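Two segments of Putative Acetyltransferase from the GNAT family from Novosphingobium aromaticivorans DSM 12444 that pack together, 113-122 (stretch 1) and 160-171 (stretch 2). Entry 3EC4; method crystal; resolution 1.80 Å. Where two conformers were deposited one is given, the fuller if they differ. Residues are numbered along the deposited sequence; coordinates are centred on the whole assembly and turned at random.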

# COMPACT_ATOMS: atom_id res chain seq x y z
N THR A 113 5.46 -11.54 8.70
CA THR A 113 6.77 -10.95 8.42
C THR A 113 7.66 -11.80 7.52
O THR A 113 8.27 -11.29 6.58
CB THR A 113 7.44 -10.59 9.73
OG1 THR A 113 6.72 -9.51 10.31
CG2 THR A 113 8.91 -10.18 9.47
N ALA A 114 7.76 -13.09 7.79
CA ALA A 114 8.55 -13.99 6.93
C ALA A 114 8.02 -13.95 5.50
O ALA A 114 8.79 -13.83 4.55
CB ALA A 114 8.51 -15.38 7.41
N LEU A 115 6.70 -14.09 5.36
CA LEU A 115 6.06 -14.08 4.02
C LEU A 115 6.32 -12.77 3.28
O LEU A 115 6.78 -12.79 2.12
CB LEU A 115 4.55 -14.36 4.16
CG LEU A 115 3.65 -14.23 2.92
CD1 LEU A 115 4.04 -15.18 1.77
CD2 LEU A 115 2.17 -14.51 3.41
N ALA A 116 6.09 -11.64 3.96
CA ALA A 116 6.27 -10.37 3.38
C ALA A 116 7.72 -10.12 2.92
O ALA A 116 7.96 -9.62 1.80
CB ALA A 116 5.84 -9.28 4.33
N LEU A 117 8.69 -10.45 3.76
CA LEU A 117 10.09 -10.21 3.43
C LEU A 117 10.58 -11.09 2.25
O LEU A 117 11.46 -10.68 1.51
CB LEU A 117 10.98 -10.36 4.67
CG LEU A 117 10.71 -9.34 5.82
CD1 LEU A 117 11.66 -9.59 7.01
CD2 LEU A 117 10.81 -7.89 5.34
N ALA A 118 9.97 -12.27 2.08
CA ALA A 118 10.30 -13.22 1.03
C ALA A 118 9.62 -12.96 -0.34
O ALA A 118 10.02 -13.54 -1.36
CB ALA A 118 9.90 -14.60 1.47
N THR A 119 8.55 -12.18 -0.36
CA THR A 119 7.74 -12.03 -1.57
C THR A 119 7.74 -10.56 -1.92
O THR A 119 8.60 -9.82 -1.48
CB THR A 119 6.31 -12.58 -1.37
OG1 THR A 119 5.71 -11.92 -0.25
CG2 THR A 119 6.36 -14.09 -1.11
N GLU A 120 6.76 -10.11 -2.70
CA GLU A 120 6.70 -8.72 -3.11
C GLU A 120 5.36 -8.08 -2.69
O GLU A 120 4.52 -7.76 -3.54
CB GLU A 120 6.94 -8.61 -4.63
CG GLU A 120 8.34 -9.05 -5.06
CD GLU A 120 8.47 -9.27 -6.57
OE1 GLU A 120 7.49 -9.03 -7.32
OE2 GLU A 120 9.56 -9.71 -6.99
N PRO A 121 5.16 -7.88 -1.37
CA PRO A 121 3.93 -7.28 -0.82
C PRO A 121 3.95 -5.74 -0.84
O PRO A 121 2.97 -5.09 -0.39
CB PRO A 121 3.96 -7.73 0.66
CG PRO A 121 5.39 -7.83 1.00
CD PRO A 121 6.14 -8.19 -0.30
N GLY A 122 5.06 -5.18 -1.33
CA GLY A 122 5.38 -3.78 -1.06
C GLY A 122 6.18 -3.64 0.24
O GLY A 122 6.63 -4.66 0.82
N VAL A 160 -6.25 -1.43 -0.79
CA VAL A 160 -5.84 -2.84 -0.77
C VAL A 160 -4.32 -2.99 -0.96
O VAL A 160 -3.77 -2.44 -1.90
CB VAL A 160 -6.55 -3.65 -1.86
CG1 VAL A 160 -6.17 -5.11 -1.75
CG2 VAL A 160 -8.11 -3.45 -1.69
N SER A 161 -3.66 -3.67 -0.02
CA SER A 161 -2.17 -3.77 0.01
C SER A 161 -1.72 -5.08 0.68
O SER A 161 -2.52 -5.81 1.30
CB SER A 161 -1.52 -2.56 0.72
OG SER A 161 -0.13 -2.42 0.36
N GLY A 162 -0.44 -5.40 0.49
CA GLY A 162 0.18 -6.53 1.18
C GLY A 162 -0.27 -7.88 0.64
O GLY A 162 -0.25 -8.87 1.38
N VAL A 163 -0.64 -7.93 -0.65
CA VAL A 163 -1.14 -9.19 -1.23
C VAL A 163 0.07 -10.04 -1.61
O VAL A 163 0.80 -9.72 -2.55
CB VAL A 163 -2.00 -8.97 -2.49
CG1 VAL A 163 -2.50 -10.31 -3.01
CG2 VAL A 163 -3.20 -8.00 -2.18
N CYS A 164 0.29 -11.15 -0.92
CA CYS A 164 1.42 -11.97 -1.29
C CYS A 164 1.22 -13.38 -0.86
O CYS A 164 0.57 -13.65 0.16
CB CYS A 164 2.66 -11.42 -0.64
SG CYS A 164 2.47 -11.43 1.13
N THR A 165 1.87 -14.27 -1.62
CA THR A 165 1.66 -15.70 -1.56
C THR A 165 3.04 -16.33 -1.66
O THR A 165 3.85 -15.90 -2.49
CB THR A 165 0.78 -16.21 -2.76
OG1 THR A 165 -0.47 -15.50 -2.80
CG2 THR A 165 0.51 -17.70 -2.65
N TRP A 166 3.34 -17.31 -0.80
CA TRP A 166 4.62 -18.05 -0.95
C TRP A 166 4.58 -18.68 -2.34
O TRP A 166 3.55 -19.16 -2.77
CB TRP A 166 4.75 -19.19 0.07
CG TRP A 166 4.96 -18.74 1.48
CD1 TRP A 166 4.03 -18.74 2.51
CD2 TRP A 166 6.15 -18.18 2.03
NE1 TRP A 166 4.58 -18.20 3.64
CE2 TRP A 166 5.89 -17.88 3.39
CE3 TRP A 166 7.41 -17.90 1.51
CZ2 TRP A 166 6.85 -17.33 4.22
CZ3 TRP A 166 8.36 -17.35 2.33
CH2 TRP A 166 8.08 -17.10 3.68
N PRO A 167 5.74 -18.73 -3.02
CA PRO A 167 5.83 -19.38 -4.33
C PRO A 167 5.24 -20.76 -4.38
O PRO A 167 4.50 -21.06 -5.35
CB PRO A 167 7.33 -19.41 -4.59
CG PRO A 167 7.86 -18.26 -3.87
CD PRO A 167 7.01 -18.15 -2.61
N GLU A 168 5.47 -21.58 -3.35
CA GLU A 168 4.95 -22.93 -3.34
C GLU A 168 3.42 -23.04 -3.27
O GLU A 168 2.87 -24.14 -3.54
CB GLU A 168 5.60 -23.78 -2.23
CG GLU A 168 5.42 -23.25 -0.83
CD GLU A 168 6.54 -22.36 -0.35
OE1 GLU A 168 7.08 -21.54 -1.15
OE2 GLU A 168 6.84 -22.42 0.88
N TYR A 169 2.73 -21.95 -2.93
CA TYR A 169 1.26 -21.93 -2.93
C TYR A 169 0.64 -21.07 -4.04
O TYR A 169 -0.58 -20.77 -4.00
CB TYR A 169 0.72 -21.46 -1.58
CG TYR A 169 1.28 -22.26 -0.44
CD1 TYR A 169 1.04 -23.63 -0.33
CD2 TYR A 169 2.08 -21.66 0.50
CE1 TYR A 169 1.60 -24.37 0.72
CE2 TYR A 169 2.63 -22.37 1.56
CZ TYR A 169 2.40 -23.71 1.66
OH TYR A 169 2.97 -24.37 2.72
N ARG A 170 1.45 -20.67 -4.99
CA ARG A 170 0.97 -19.85 -6.10
C ARG A 170 0.21 -20.70 -7.11
O ARG A 170 0.28 -21.94 -7.10
CB ARG A 170 2.10 -19.06 -6.73
CG ARG A 170 2.49 -17.93 -5.86
CD ARG A 170 3.61 -17.15 -6.41
NE ARG A 170 4.13 -16.23 -5.39
CZ ARG A 170 5.28 -15.57 -5.47
NH1 ARG A 170 6.05 -15.71 -6.54
NH2 ARG A 170 5.66 -14.78 -4.49
N GLY A 171 -0.59 -20.02 -7.94
CA GLY A 171 -1.37 -20.69 -8.95
C GLY A 171 -2.55 -21.44 -8.41
O GLY A 171 -3.09 -22.30 -9.13

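Two segments can pack closely without a hydrogen bond between them, with van der Waals contacts doing most of the joining. In this putative acetyltransferase the last turns of a helix and the loop that follows lie against a strand and the turn beyond it. The nearest CA pairs are Leu115 CA to Trp166 CA, 6.5 Å, and Pro121 CA to Gly162 CA, 4.3 Å, so the chain order runs in opposite senses along the contact, and the two stretches bury 503 Å² between them, both sides summed.

The tryptophan carries the largest share. Its CA-to-CB bond points sideways, but with chi1 at -71° and chi2 at 105° the indole reaches the helix. Leu115, in the t,p rotamer, sets CD1 3.5 Å from the centroid of the five-membered ring of Trp166 and only 2° off its normal, a CH-pi contact square over one face. Ala118 CB approaches Trp166 CZ3 to 3.3 Å, a close fit that its short side chain makes without any rotamer to adjust.

The same leucine also meets Cys164, which in the conformer given here has the p rotamer, bringing Cys164 SG to 3.5 Å from Leu115 CG and 4.0 Å from Pro121 CB; sulfur thus bridges helix and loop.

Thr119 shows how a polar side chain can satisfy its hydroxyl locally and still pack across the contact. As the chain leaves helical geometry, in the p rotamer Thr119 OG1 donates to Leu115 O at 2.7 Å. The side chain meets the strand through both branches: Thr119 OG1 lies 3.1 Å from Cys164 CB, and Thr119 CG2 lies 3.4 Å from Thr165 O. Thr165 O accepts from both Arg170 NE and Arg170 NH2, each at 2.9 Å; the extended arginine side chain reaches back to it, with Thr119 CG2 at the guanidinium edge, 3.5 Å from Arg170 NH2.

At the far end the backbones meet directly: Gly162 CA lies 3.5 Å from Pro121 O in a CA-H...O contact.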